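Local coordinates for protein CTD kinase subunit gamma (PDB 5CE7) that probably acts as gamma subunit of the CTD kinase complex that hyperphosphorylates the RNA polymerase II C-terminal repeats, this chain being the subunit's N-terminal noncanonical CTD-interacting domain, at residues D65-E69 against S115-V121; W46-E50 against K90-N94; T9-L13 against K26-A31. One frame throughout, in Å; residues are numbered along the deposited sequence.

Contact 1. Residues D65-E69 against S115-V121; sequences DTLCE and SLHEKKV
D65 reaches across from helix 54-73 to meet S115 and K119 at the end of helix 100-118. Its CG stands anti to the backbone N (chi1 -167°), which carries the carboxylate over to that helix. OD1 takes two donors there: S115 OG donates to D65 OD1 at 2.8 Å, on the syn lone pair of OD1, while K119 NZ meets D65 OD1 nearly head-on along its C-O bond at 3.2 Å, as a salt bridge. K119 bends at chi3 and chi4 to bring its ammonium back over its own helix end, where a weak bond runs from K119 NZ to S115 O at 3.5 Å. With an alanine at D65, S115 OG would probably lose this acceptor and K119 its shorter salt bridge, leaving the lysine its long pairing to E69 and the weak bond to S115 O. The compact side is apolar: C68 SG rests 3.9 Å from L116 CD2 and 4.1 Å from V121 CG1, with L81 and I84 of helix 80-86 also against C68. On the looser, partly exposed side, E69 OE2 stands 3.6 Å from K119 NZ, a long salt bridge that extends the network. Behind K119 the chain turns through K120 at positive phi, V121 N bonding L116 O and K120 N bonding H117 O: the Schellman motif that ends helix 100-118.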
ATOM      1  N   ASP A  65      -3.763  -2.220  -1.098  1.00 18.75           N
ATOM      2  CA  ASP A  65      -5.134  -2.662  -0.840  1.00 22.32           C
ATOM      3  C   ASP A  65      -5.327  -4.078  -1.404  1.00 15.94           C
ATOM      4  O   ASP A  65      -5.816  -4.970  -0.720  1.00 16.68           O
ATOM      5  CB  ASP A  65      -6.107  -1.670  -1.483  1.00 23.73           C
ATOM      6  CG  ASP A  65      -7.547  -1.843  -1.015  1.00 26.01           C
ATOM      7  OD1 ASP A  65      -7.825  -2.631  -0.094  1.00 23.82           O
ATOM      8  OD2 ASP A  65      -8.410  -1.146  -1.567  1.00 31.73           O
ATOM      9  N   THR A  66      -4.932  -4.266  -2.655  1.00 15.98           N
ATOM     10  CA  THR A  66      -4.991  -5.579  -3.317  1.00 15.48           C
ATOM     11  C   THR A  66      -4.169  -6.656  -2.575  1.00 14.95           C
ATOM     12  O   THR A  66      -4.624  -7.802  -2.383  1.00 16.25           O
ATOM     13  CB  THR A  66      -4.522  -5.446  -4.790  1.00 15.25           C
ATOM     14  OG1 THR A  66      -5.418  -4.564  -5.487  1.00 17.33           O
ATOM     15  CG2 THR A  66      -4.480  -6.823  -5.500  1.00 11.54           C
ATOM     16  N   LEU A  67      -2.973  -6.277  -2.136  1.00 12.38           N
ATOM     17  CA  LEU A  67      -2.125  -7.164  -1.352  1.00 12.72           C
ATOM     18  C   LEU A  67      -2.820  -7.604  -0.060  1.00 15.34           C
ATOM     19  O   LEU A  67      -2.853  -8.798   0.269  1.00 17.59           O
ATOM     20  CB  LEU A  67      -0.796  -6.477  -1.015  1.00  9.86           C
ATOM     21  CG  LEU A  67       0.204  -7.264  -0.166  1.00 12.44           C
ATOM     22  CD1 LEU A  67       0.574  -8.583  -0.860  1.00 15.13           C
ATOM     23  CD2 LEU A  67       1.457  -6.448   0.040  1.00 12.11           C
ATOM     24  N   CYS A  68      -3.359  -6.646   0.685  1.00 10.55           N
ATOM     25  CA  CYS A  68      -4.103  -6.989   1.893  1.00 13.89           C
ATOM     26  C   CYS A  68      -5.294  -7.923   1.601  1.00 15.06           C
ATOM     27  O   CYS A  68      -5.487  -8.912   2.298  1.00 16.97           O
ATOM     28  CB  CYS A  68      -4.563  -5.724   2.644  1.00 14.67           C
ATOM     29  SG  CYS A  68      -3.208  -4.773   3.396  1.00 17.81           S
ATOM     30  N   GLU A  69      -6.090  -7.609   0.584  1.00 13.97           N
ATOM     31  CA  GLU A  69      -7.231  -8.461   0.227  1.00 15.60           C
ATOM     32  C   GLU A  69      -6.777  -9.881  -0.077  1.00 15.81           C
ATOM     33  O   GLU A  69      -7.365 -10.851   0.387  1.00 18.77           O
ATOM     34  CB  GLU A  69      -7.987  -7.896  -0.978  1.00 20.94           C
ATOM     35  CG  GLU A  69      -8.644  -6.554  -0.703  1.00 27.46           C
ATOM     36  CD  GLU A  69      -9.326  -5.952  -1.928  1.00 36.80           C
ATOM     37  OE1 GLU A  69      -8.929  -6.278  -3.064  1.00 36.58           O
ATOM     38  OE2 GLU A  69     -10.270  -5.153  -1.749  1.00 40.61           O
ATOM     39  N   SER A 115     -11.710   0.645   2.418  1.00 18.73           N
ATOM     40  CA  SER A 115     -11.505  -0.764   2.118  1.00 20.93           C
ATOM     41  C   SER A 115     -10.717  -1.473   3.232  1.00 22.87           C
ATOM     42  O   SER A 115     -11.125  -2.523   3.723  1.00 24.55           O
ATOM     43  CB  SER A 115     -10.774  -0.899   0.787  1.00 15.19           C
ATOM     44  OG  SER A 115     -10.519  -2.256   0.491  1.00 23.61           O
ATOM     45  N   LEU A 116      -9.583  -0.898   3.619  1.00 17.77           N
ATOM     46  CA  LEU A 116      -8.778  -1.456   4.695  1.00 19.07           C
ATOM     47  C   LEU A 116      -9.553  -1.507   6.025  1.00 21.55           C
ATOM     48  O   LEU A 116      -9.449  -2.472   6.781  1.00 23.11           O
ATOM     49  CB  LEU A 116      -7.472  -0.669   4.856  1.00 17.15           C
ATOM     50  CG  LEU A 116      -6.511  -0.766   3.655  1.00 18.96           C
ATOM     51  CD1 LEU A 116      -5.265   0.088   3.866  1.00 21.40           C
ATOM     52  CD2 LEU A 116      -6.121  -2.210   3.398  1.00 13.71           C
ATOM     53  N   HIS A 117     -10.325  -0.464   6.301  1.00 18.32           N
ATOM     54  CA  HIS A 117     -11.157  -0.417   7.500  1.00 20.24           C
ATOM     55  C   HIS A 117     -12.257  -1.491   7.514  1.00 22.78           C
ATOM     56  O   HIS A 117     -12.462  -2.165   8.526  1.00 25.11           O
ATOM     57  CB  HIS A 117     -11.783   0.974   7.670  1.00 19.98           C
ATOM     58  CG  HIS A 117     -12.543   1.133   8.949  1.00 27.10           C
ATOM     59  ND1 HIS A 117     -13.856   1.548   8.989  1.00 28.61           N
ATOM     60  CD2 HIS A 117     -12.181   0.908  10.234  1.00 27.57           C
ATOM     61  CE1 HIS A 117     -14.266   1.586  10.244  1.00 30.89           C
ATOM     62  NE2 HIS A 117     -13.266   1.203  11.020  1.00 29.26           N
ATOM     63  N   GLU A 118     -12.962  -1.643   6.399  1.00 21.99           N
ATOM     64  CA  GLU A 118     -14.021  -2.649   6.284  1.00 22.89           C
ATOM     65  C   GLU A 118     -13.467  -4.064   6.436  1.00 25.93           C
ATOM     66  O   GLU A 118     -14.138  -4.966   6.949  1.00 26.83           O
ATOM     67  CB  GLU A 118     -14.721  -2.527   4.934  1.00 20.63           C
ATOM     68  CG  GLU A 118     -15.536  -1.260   4.783  1.00 34.49           C
ATOM     69  CD  GLU A 118     -16.054  -1.069   3.375  1.00 47.01           C
ATOM     70  OE1 GLU A 118     -15.472  -1.661   2.438  1.00 55.30           O
ATOM     71  OE2 GLU A 118     -17.040  -0.325   3.202  1.00 46.81           O
ATOM     72  N   LYS A 119     -12.236  -4.259   5.984  1.00 22.02           N
ATOM     73  CA  LYS A 119     -11.628  -5.575   6.068  1.00 28.52           C
ATOM     74  C   LYS A 119     -10.784  -5.735   7.341  1.00 27.49           C
ATOM     75  O   LYS A 119     -10.012  -6.685   7.472  1.00 28.11           O
ATOM     76  CB  LYS A 119     -10.864  -5.881   4.773  1.00 30.46           C
ATOM     77  CG  LYS A 119     -11.756  -5.636   3.552  1.00 34.35           C
ATOM     78  CD  LYS A 119     -11.262  -6.333   2.306  1.00 41.81           C
ATOM     79  CE  LYS A 119     -10.713  -5.329   1.308  1.00 46.95           C
ATOM     80  NZ  LYS A 119      -9.396  -4.785   1.750  1.00 49.44           N
ATOM     81  N   LYS A 120     -10.962  -4.803   8.280  1.00 22.49           N
ATOM     82  CA  LYS A 120     -10.380  -4.919   9.620  1.00 26.51           C
ATOM     83  C   LYS A 120      -8.851  -5.000   9.627  1.00 27.01           C
ATOM     84  O   LYS A 120      -8.244  -5.507  10.572  1.00 25.94           O
ATOM     85  CB  LYS A 120     -10.993  -6.114  10.351  1.00 35.55           C
ATOM     86  CG  LYS A 120     -12.525  -6.078  10.347  1.00 40.65           C
ATOM     87  CD  LYS A 120     -13.137  -7.284  11.030  1.00 46.66           C
ATOM     88  CE  LYS A 120     -14.414  -6.896  11.766  1.00 54.02           C
ATOM     89  NZ  LYS A 120     -14.127  -5.993  12.926  1.00 58.23           N
ATOM     90  N   VAL A 121      -8.236  -4.491   8.564  1.00 24.40           N
ATOM     91  CA  VAL A 121      -6.787  -4.356   8.519  1.00 20.20           C
ATOM     92  C   VAL A 121      -6.365  -3.204   9.432  1.00 20.11           C
ATOM     93  O   VAL A 121      -5.314  -3.256  10.082  1.00 20.94           O
ATOM     94  CB  VAL A 121      -6.294  -4.097   7.082  1.00 19.76           C
ATOM     95  CG1 VAL A 121      -4.769  -3.963   7.051  1.00 14.95           C
ATOM     96  CG2 VAL A 121      -6.756  -5.216   6.156  1.00 22.47           C
TER

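Contact 2. Residues W46-E50 against K90-N94; sequences WEELE and KLVQN
In the right-handed superhelix of this CTD-interacting domain, W46 and L49 of helix 38-51 face K90, L91 and N94 of helix 88-95, two helices that are not consecutive in the chain. The short segments run roughly parallel, at 29°, with their axes 11.3 Å apart, so long side chains have to fill the space between them. W46 reaches into it. The far end of the indole points at the other helix, and W46 CH2 comes edge-on, near the ring plane, to K90 O at 3.6 Å, with the aliphatic root of K90 beside it. L49 lies nearly one turn on and sends CD2 over the centre of one face of the W46 indole, 3.5 Å above the plane. L91 faces both L49 and the indole, but its CD2 is modelled too close to W46 CZ2, so the exact placement of that methyl is doubtful. A chi1 of 175° turns the N94 amide away from its own backbone N and out toward helix 38-51. N94 CB sits 4.0 Å from W46 CZ3, the amide plane is turned 76° from the ring, and N94 OD1 rests 3.7 Å from L49 CB. No direct hydrogen bond crosses. A water does the joining instead: it donates to E50 OE2 at 2.9 Å and accepts from N94 ND2 at 3.2 Å, linking the exposed E50 carboxylate to the amide of buried N94. W46 NE1 is bonded to Y42 OH within its own helix. Beyond the pair, L49 leans on I60 of helix 54-73, N94 O accepts from R57 of that helix, and V92 on the far side of helix 88-95 packs into helices 100-118 and 124-139.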
ATOM      1  N   TRP A  46       8.222   0.516  -0.026  1.00  9.58           N
ATOM      2  CA  TRP A  46       8.617   1.858   0.429  1.00 14.96           C
ATOM      3  C   TRP A  46       9.696   2.522  -0.432  1.00 17.13           C
ATOM      4  O   TRP A  46       9.705   3.749  -0.585  1.00 17.40           O
ATOM      5  CB  TRP A  46       9.001   1.861   1.917  1.00 16.24           C
ATOM      6  CG  TRP A  46       7.779   2.025   2.778  1.00 16.35           C
ATOM      7  CD1 TRP A  46       7.079   1.043   3.408  1.00 17.58           C
ATOM      8  CD2 TRP A  46       7.079   3.252   3.039  1.00 17.71           C
ATOM      9  NE1 TRP A  46       5.987   1.582   4.059  1.00 19.45           N
ATOM     10  CE2 TRP A  46       5.973   2.934   3.856  1.00 20.61           C
ATOM     11  CE3 TRP A  46       7.287   4.581   2.664  1.00 20.32           C
ATOM     12  CZ2 TRP A  46       5.074   3.914   4.312  1.00 20.77           C
ATOM     13  CZ3 TRP A  46       6.388   5.552   3.115  1.00 25.00           C
ATOM     14  CH2 TRP A  46       5.299   5.210   3.935  1.00 22.32           C
ATOM     15  N   GLU A  47      10.598   1.721  -0.996  1.00 12.84           N
ATOM     16  CA  GLU A  47      11.592   2.251  -1.928  1.00 12.62           C
ATOM     17  C   GLU A  47      10.903   2.893  -3.139  1.00 13.58           C
ATOM     18  O   GLU A  47      11.309   3.956  -3.618  1.00 17.91           O
ATOM     19  CB  GLU A  47      12.530   1.136  -2.401  1.00 15.24           C
ATOM     20  CG  GLU A  47      13.663   1.606  -3.308  1.00 18.93           C
ATOM     21  CD  GLU A  47      14.563   0.452  -3.764  1.00 16.80           C
ATOM     22  OE1 GLU A  47      14.202  -0.709  -3.497  1.00 12.74           O
ATOM     23  OE2 GLU A  47      15.612   0.718  -4.398  1.00 17.15           O
ATOM     24  N   GLU A  48       9.886   2.218  -3.656  1.00 13.55           N
ATOM     25  CA  GLU A  48       9.144   2.714  -4.814  1.00 15.40           C
ATOM     26  C   GLU A  48       8.258   3.908  -4.435  1.00 12.87           C
ATOM     27  O   GLU A  48       8.089   4.833  -5.225  1.00 14.40           O
ATOM     28  CB  GLU A  48       8.290   1.599  -5.426  1.00 21.02           C
ATOM     29  CG  GLU A  48       9.087   0.520  -6.123  1.00 30.69           C
ATOM     30  CD  GLU A  48       9.391   0.869  -7.570  1.00 39.67           C
ATOM     31  OE1 GLU A  48       8.434   1.189  -8.318  1.00 42.74           O
ATOM     32  OE2 GLU A  48      10.583   0.846  -7.951  1.00 38.65           O
ATOM     33  N   LEU A  49       7.704   3.898  -3.229  1.00 13.54           N
ATOM     34  CA  LEU A  49       6.973   5.078  -2.727  1.00 15.31           C
ATOM     35  C   LEU A  49       7.857   6.318  -2.676  1.00 18.67           C
ATOM     36  O   LEU A  49       7.492   7.383  -3.179  1.00 23.04           O
ATOM     37  CB  LEU A  49       6.402   4.832  -1.324  1.00 16.21           C
ATOM     38  CG  LEU A  49       5.108   4.032  -1.224  1.00 24.58           C
ATOM     39  CD1 LEU A  49       5.185   2.925  -2.201  1.00 31.47           C
ATOM     40  CD2 LEU A  49       4.906   3.472   0.172  1.00 21.56           C
ATOM     41  N   GLU A  50       9.028   6.173  -2.064  1.00 14.78           N
ATOM     42  CA  GLU A  50       9.942   7.296  -1.839  1.00 21.29           C
ATOM     43  C   GLU A  50      10.440   7.958  -3.108  1.00 21.96           C
ATOM     44  O   GLU A  50      10.647   9.168  -3.146  1.00 25.41           O
ATOM     45  CB  GLU A  50      11.160   6.842  -1.031  1.00 29.62           C
ATOM     46  CG  GLU A  50      11.204   7.395   0.359  1.00 42.53           C
ATOM     47  CD  GLU A  50      10.119   6.815   1.216  1.00 50.54           C
ATOM     48  OE1 GLU A  50       9.982   5.573   1.213  1.00 57.42           O
ATOM     49  OE2 GLU A  50       9.398   7.593   1.879  1.00 49.81           O
ATOM     50  N   LYS A  90       1.764   6.753   7.904  1.00 16.22           N
ATOM     51  CA  LYS A  90       2.935   7.058   7.079  1.00 19.63           C
ATOM     52  C   LYS A  90       2.595   6.932   5.598  1.00 16.48           C
ATOM     53  O   LYS A  90       2.977   7.772   4.776  1.00 16.32           O
ATOM     54  CB  LYS A  90       4.103   6.128   7.431  1.00 24.76           C
ATOM     55  CG  LYS A  90       4.672   6.361   8.825  1.00 35.69           C
ATOM     56  CD  LYS A  90       5.885   5.470   9.096  1.00 42.13           C
ATOM     57  CE  LYS A  90       6.571   5.842  10.413  1.00 45.53           C
ATOM     58  NZ  LYS A  90       7.728   4.937  10.724  1.00 46.51           N
ATOM     59  N   LEU A  91       1.874   5.866   5.258  1.00 19.60           N
ATOM     60  CA  LEU A  91       1.466   5.636   3.886  1.00 15.74           C
ATOM     61  C   LEU A  91       0.640   6.820   3.398  1.00 17.79           C
ATOM     62  O   LEU A  91       0.866   7.325   2.301  1.00 15.77           O
ATOM     63  CB  LEU A  91       0.682   4.330   3.764  1.00 17.87           C
ATOM     64  CG  LEU A  91       1.571   3.099   4.014  1.00 24.48           C
ATOM     65  CD1 LEU A  91       0.772   1.813   4.262  1.00 23.87           C
ATOM     66  CD2 LEU A  91       2.535   2.917   2.844  1.00 21.77           C
ATOM     67  N   VAL A  92      -0.314   7.264   4.212  1.00 16.57           N
ATOM     68  CA  VAL A  92      -1.136   8.415   3.845  1.00 14.10           C
ATOM     69  C   VAL A  92      -0.294   9.677   3.640  1.00 15.67           C
ATOM     70  O   VAL A  92      -0.521  10.453   2.709  1.00 16.32           O
ATOM     71  CB  VAL A  92      -2.258   8.679   4.895  1.00 22.39           C
ATOM     72  CG1 VAL A  92      -2.918  10.022   4.633  1.00 21.51           C
ATOM     73  CG2 VAL A  92      -3.287   7.553   4.880  1.00 23.23           C
ATOM     74  N   GLN A  93       0.668   9.892   4.530  1.00 18.88           N
ATOM     75  CA  GLN A  93       1.526  11.075   4.458  1.00 20.81           C
ATOM     76  C   GLN A  93       2.323  11.109   3.152  1.00 18.49           C
ATOM     77  O   GLN A  93       2.570  12.169   2.582  1.00 19.58           O
ATOM     78  CB  GLN A  93       2.489  11.094   5.651  1.00 30.03           C
ATOM     79  CG  GLN A  93       3.628  12.092   5.511  1.00 45.57           C
ATOM     80  CD  GLN A  93       4.909  11.625   6.184  1.00 57.01           C
ATOM     81  OE1 GLN A  93       4.876  10.909   7.190  1.00 62.64           O
ATOM     82  NE2 GLN A  93       6.050  12.020   5.622  1.00 59.67           N
ATOM     83  N   ASN A  94       2.735   9.935   2.693  1.00 16.79           N
ATOM     84  CA  ASN A  94       3.493   9.812   1.453  1.00 16.77           C
ATOM     85  C   ASN A  94       2.611  10.031   0.216  1.00 14.51           C
ATOM     86  O   ASN A  94       2.982  10.761  -0.698  1.00 13.50           O
ATOM     87  CB  ASN A  94       4.170   8.439   1.386  1.00 18.06           C
ATOM     88  CG  ASN A  94       4.867   8.201   0.058  1.00 20.26           C
ATOM     89  OD1 ASN A  94       4.252   7.758  -0.904  1.00 22.31           O
ATOM     90  ND2 ASN A  94       6.149   8.524   0.000  1.00 21.64           N
TER
HETATM   91  O   HOH W   1       7.332   9.468   2.826  1.00 29.93           O

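Contact 3. Residues T9-L13 against K26-A31; sequences TFLQL and KPAQFA
F30 drives its ring into helix 3-14, among T9, F10 and L13. With chi1 at -175° the side chain trails away from its own backbone N and projects from helix 25-33 across the gap. At the outer end of the ring T9 CG2 lies 3.7 Å from F30 CE1, the threonine crossing the phenylalanine at about a right angle. Near the root, L13 CD2 sits 3.8 Å from F30 CB, again roughly at right angles. Along the CD2-CE2 edge F10 comes in obliquely, CD1 of F10 being 3.8 Å from CD2 of F30. F10 then runs on past F30 to the backbone of the other helix: F10 CE1 stands 3.3 Å from P27 O, with that oxygen at the ring edge and in the ring plane, and 3.9 Å from A31 CB. P27 O also accepts the N-H of A31 in the helix, so the ring edge meets a carbonyl that already has its backbone bond. All this is the packing of an antiparallel helix pair formed by the first two helices of the domain, whose short segments run at 159° with axes 9.6 Å apart. The backbones come nearest where L13 CA lies 5.4 Å from P27 CA; here the proline ring lies against the end of the facing segment, and L13 CD1 comes within 4.3 Å of NZ of K26, an exposed lysine. T9 turns its hydroxyl back to its own helix, OG1 bonding to E5 O, which leaves the methyl for F30. Further out, the ring of F30 also meets that of H34. F10 is backed by L41, C44 and I45 of helix 38-51 and, together with P27, by F63 of helix 54-73, while A31 O takes a hydrogen bond from the hydroxyl of Y80.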
ATOM      1  N   THR A   9      13.152  -9.295  -8.832  1.00 11.69           N
ATOM      2  CA  THR A   9      11.916  -9.692  -9.492  1.00 12.49           C
ATOM      3  C   THR A   9      10.719  -8.870  -9.015  1.00 17.24           C
ATOM      4  O   THR A   9       9.911  -8.395  -9.827  1.00 14.84           O
ATOM      5  CB  THR A   9      11.643 -11.193  -9.291  1.00 15.46           C
ATOM      6  OG1 THR A   9      12.759 -11.942  -9.785  1.00 17.92           O
ATOM      7  CG2 THR A   9      10.383 -11.623 -10.054  1.00 16.21           C
ATOM      8  N   PHE A  10      10.599  -8.694  -7.701  1.00 16.97           N
ATOM      9  CA  PHE A  10       9.476  -7.933  -7.151  1.00 19.92           C
ATOM     10  C   PHE A  10       9.478  -6.485  -7.645  1.00 18.05           C
ATOM     11  O   PHE A  10       8.432  -5.948  -8.014  1.00 17.87           O
ATOM     12  CB  PHE A  10       9.458  -8.010  -5.617  1.00 16.01           C
ATOM     13  CG  PHE A  10       8.223  -7.424  -4.980  1.00 14.91           C
ATOM     14  CD1 PHE A  10       6.956  -7.934  -5.273  1.00 15.48           C
ATOM     15  CD2 PHE A  10       8.326  -6.387  -4.057  1.00 14.23           C
ATOM     16  CE1 PHE A  10       5.818  -7.409  -4.669  1.00 16.58           C
ATOM     17  CE2 PHE A  10       7.186  -5.857  -3.452  1.00 16.15           C
ATOM     18  CZ  PHE A  10       5.938  -6.367  -3.754  1.00 14.25           C
ATOM     19  N   LEU A  11      10.648  -5.858  -7.673  1.00 15.90           N
ATOM     20  CA  LEU A  11      10.760  -4.493  -8.185  1.00 16.87           C
ATOM     21  C   LEU A  11      10.293  -4.393  -9.651  1.00 18.18           C
ATOM     22  O   LEU A  11       9.611  -3.438 -10.026  1.00 13.59           O
ATOM     23  CB  LEU A  11      12.194  -3.943  -8.011  1.00 13.53           C
ATOM     24  CG  LEU A  11      12.599  -3.467  -6.602  1.00 14.58           C
ATOM     25  CD1 LEU A  11      14.096  -3.142  -6.532  1.00 12.68           C
ATOM     26  CD2 LEU A  11      11.746  -2.241  -6.170  1.00 14.11           C
ATOM     27  N   GLN A  12      10.661  -5.376 -10.472  1.00 15.31           N
ATOM     28  CA  GLN A  12      10.200  -5.430 -11.863  1.00 14.48           C
ATOM     29  C   GLN A  12       8.680  -5.572 -11.940  1.00 15.61           C
ATOM     30  O   GLN A  12       8.018  -4.883 -12.713  1.00 16.73           O
ATOM     31  CB  GLN A  12      10.892  -6.568 -12.620  1.00 12.98           C
ATOM     32  CG  GLN A  12      12.395  -6.355 -12.809  1.00 14.33           C
ATOM     33  CD  GLN A  12      13.055  -7.520 -13.520  1.00 23.12           C
ATOM     34  OE1 GLN A  12      12.840  -7.739 -14.710  1.00 26.95           O
ATOM     35  NE2 GLN A  12      13.856  -8.277 -12.789  1.00 23.58           N
ATOM     36  N   LEU A  13       8.118  -6.462 -11.129  1.00 16.27           N
ATOM     37  CA  LEU A  13       6.666  -6.594 -11.042  1.00 16.39           C
ATOM     38  C   LEU A  13       5.983  -5.286 -10.606  1.00 18.14           C
ATOM     39  O   LEU A  13       4.957  -4.893 -11.169  1.00 15.42           O
ATOM     40  CB  LEU A  13       6.311  -7.731 -10.079  1.00 21.20           C
ATOM     41  CG  LEU A  13       5.902  -9.082 -10.673  1.00 27.45           C
ATOM     42  CD1 LEU A  13       6.277  -9.228 -12.132  1.00 26.75           C
ATOM     43  CD2 LEU A  13       6.442 -10.237  -9.832  1.00 20.52           C
ATOM     44  N   LYS A  26      -0.494  -9.947  -9.979  1.00 18.04           N
ATOM     45  CA  LYS A  26       0.753 -10.706 -10.064  1.00 24.01           C
ATOM     46  C   LYS A  26       1.794 -10.299  -9.011  1.00 16.42           C
ATOM     47  O   LYS A  26       2.437 -11.160  -8.408  1.00 15.75           O
ATOM     48  CB  LYS A  26       1.357 -10.611 -11.466  1.00 35.56           C
ATOM     49  CG  LYS A  26       1.880 -11.936 -11.982  1.00 44.14           C
ATOM     50  CD  LYS A  26       2.876 -11.759 -13.120  1.00 49.53           C
ATOM     51  CE  LYS A  26       3.807 -12.974 -13.199  1.00 53.40           C
ATOM     52  NZ  LYS A  26       4.946 -12.779 -14.144  1.00 53.68           N
ATOM     53  N   PRO A  27       1.984  -8.984  -8.790  1.00 14.76           N
ATOM     54  CA  PRO A  27       2.939  -8.614  -7.728  1.00 16.34           C
ATOM     55  C   PRO A  27       2.456  -9.062  -6.348  1.00 14.20           C
ATOM     56  O   PRO A  27       3.278  -9.400  -5.505  1.00 15.10           O
ATOM     57  CB  PRO A  27       2.978  -7.077  -7.778  1.00 18.54           C
ATOM     58  CG  PRO A  27       2.350  -6.680  -9.063  1.00 19.02           C
ATOM     59  CD  PRO A  27       1.559  -7.838  -9.616  1.00 16.72           C
ATOM     60  N   ALA A  28       1.141  -9.066  -6.127  1.00 13.21           N
ATOM     61  CA  ALA A  28       0.586  -9.513  -4.852  1.00 11.55           C
ATOM     62  C   ALA A  28       0.776 -11.010  -4.637  1.00 11.88           C
ATOM     63  O   ALA A  28       1.104 -11.446  -3.528  1.00 14.69           O
ATOM     64  CB  ALA A  28      -0.899  -9.143  -4.751  1.00 14.21           C
ATOM     65  N   GLN A  29       0.561 -11.799  -5.687  1.00 13.71           N
ATOM     66  CA  GLN A  29       0.766 -13.250  -5.613  1.00 19.40           C
ATOM     67  C   GLN A  29       2.228 -13.609  -5.341  1.00 19.63           C
ATOM     68  O   GLN A  29       2.521 -14.531  -4.562  1.00 17.10           O
ATOM     69  CB  GLN A  29       0.281 -13.949  -6.891  1.00 24.43           C
ATOM     70  CG  GLN A  29      -1.240 -13.992  -7.022  1.00 32.35           C
ATOM     71  CD  GLN A  29      -1.713 -14.496  -8.374  1.00 40.02           C
ATOM     72  OE1 GLN A  29      -1.051 -14.296  -9.392  1.00 41.27           O
ATOM     73  NE2 GLN A  29      -2.871 -15.150  -8.387  1.00 42.57           N
ATOM     74  N   PHE A  30       3.138 -12.892  -5.996  1.00 17.21           N
ATOM     75  CA  PHE A  30       4.575 -13.065  -5.765  1.00 15.30           C
ATOM     76  C   PHE A  30       4.955 -12.762  -4.317  1.00 15.25           C
ATOM     77  O   PHE A  30       5.678 -13.531  -3.688  1.00 16.68           O
ATOM     78  CB  PHE A  30       5.389 -12.159  -6.697  1.00 17.27           C
ATOM     79  CG  PHE A  30       6.878 -12.366  -6.596  1.00 20.83           C
ATOM     80  CD1 PHE A  30       7.516 -13.308  -7.390  1.00 21.62           C
ATOM     81  CD2 PHE A  30       7.639 -11.615  -5.709  1.00 16.16           C
ATOM     82  CE1 PHE A  30       8.896 -13.501  -7.298  1.00 17.66           C
ATOM     83  CE2 PHE A  30       9.011 -11.806  -5.607  1.00 16.59           C
ATOM     84  CZ  PHE A  30       9.636 -12.747  -6.405  1.00 21.37           C
ATOM     85  N   ALA A  31       4.491 -11.627  -3.803  1.00 14.45           N
ATOM     86  CA  ALA A  31       4.803 -11.218  -2.440  1.00 13.73           C
ATOM     87  C   ALA A  31       4.367 -12.269  -1.435  1.00 16.25           C
ATOM     88  O   ALA A  31       5.039 -12.484  -0.419  1.00 14.72           O
ATOM     89  CB  ALA A  31       4.150  -9.865  -2.112  1.00 14.30           C
TER

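Each contact joins a different pair of helices in one all-helical domain, and all are partly buried. Their centres lie about 8 Å (contact 2), 10 Å (contact 1) and 13 Å (contact 3) from the chain's centre, contact 3 being the most peripheral. It pairs neighbouring helices and is mainly apolar and aromatic, with no hydrogen bond across. Contacts 1 and 2 tie helices far apart in sequence, on opposite sides of the centre. In contact 1 buried D65 carries direct charged bonds, with E69 and K119 partly exposed; in contact 2 a water links exposed E50 to buried N94. Contact 3 touches both: L67 packs on A28 and A31, and L11 lies against E47 and E48.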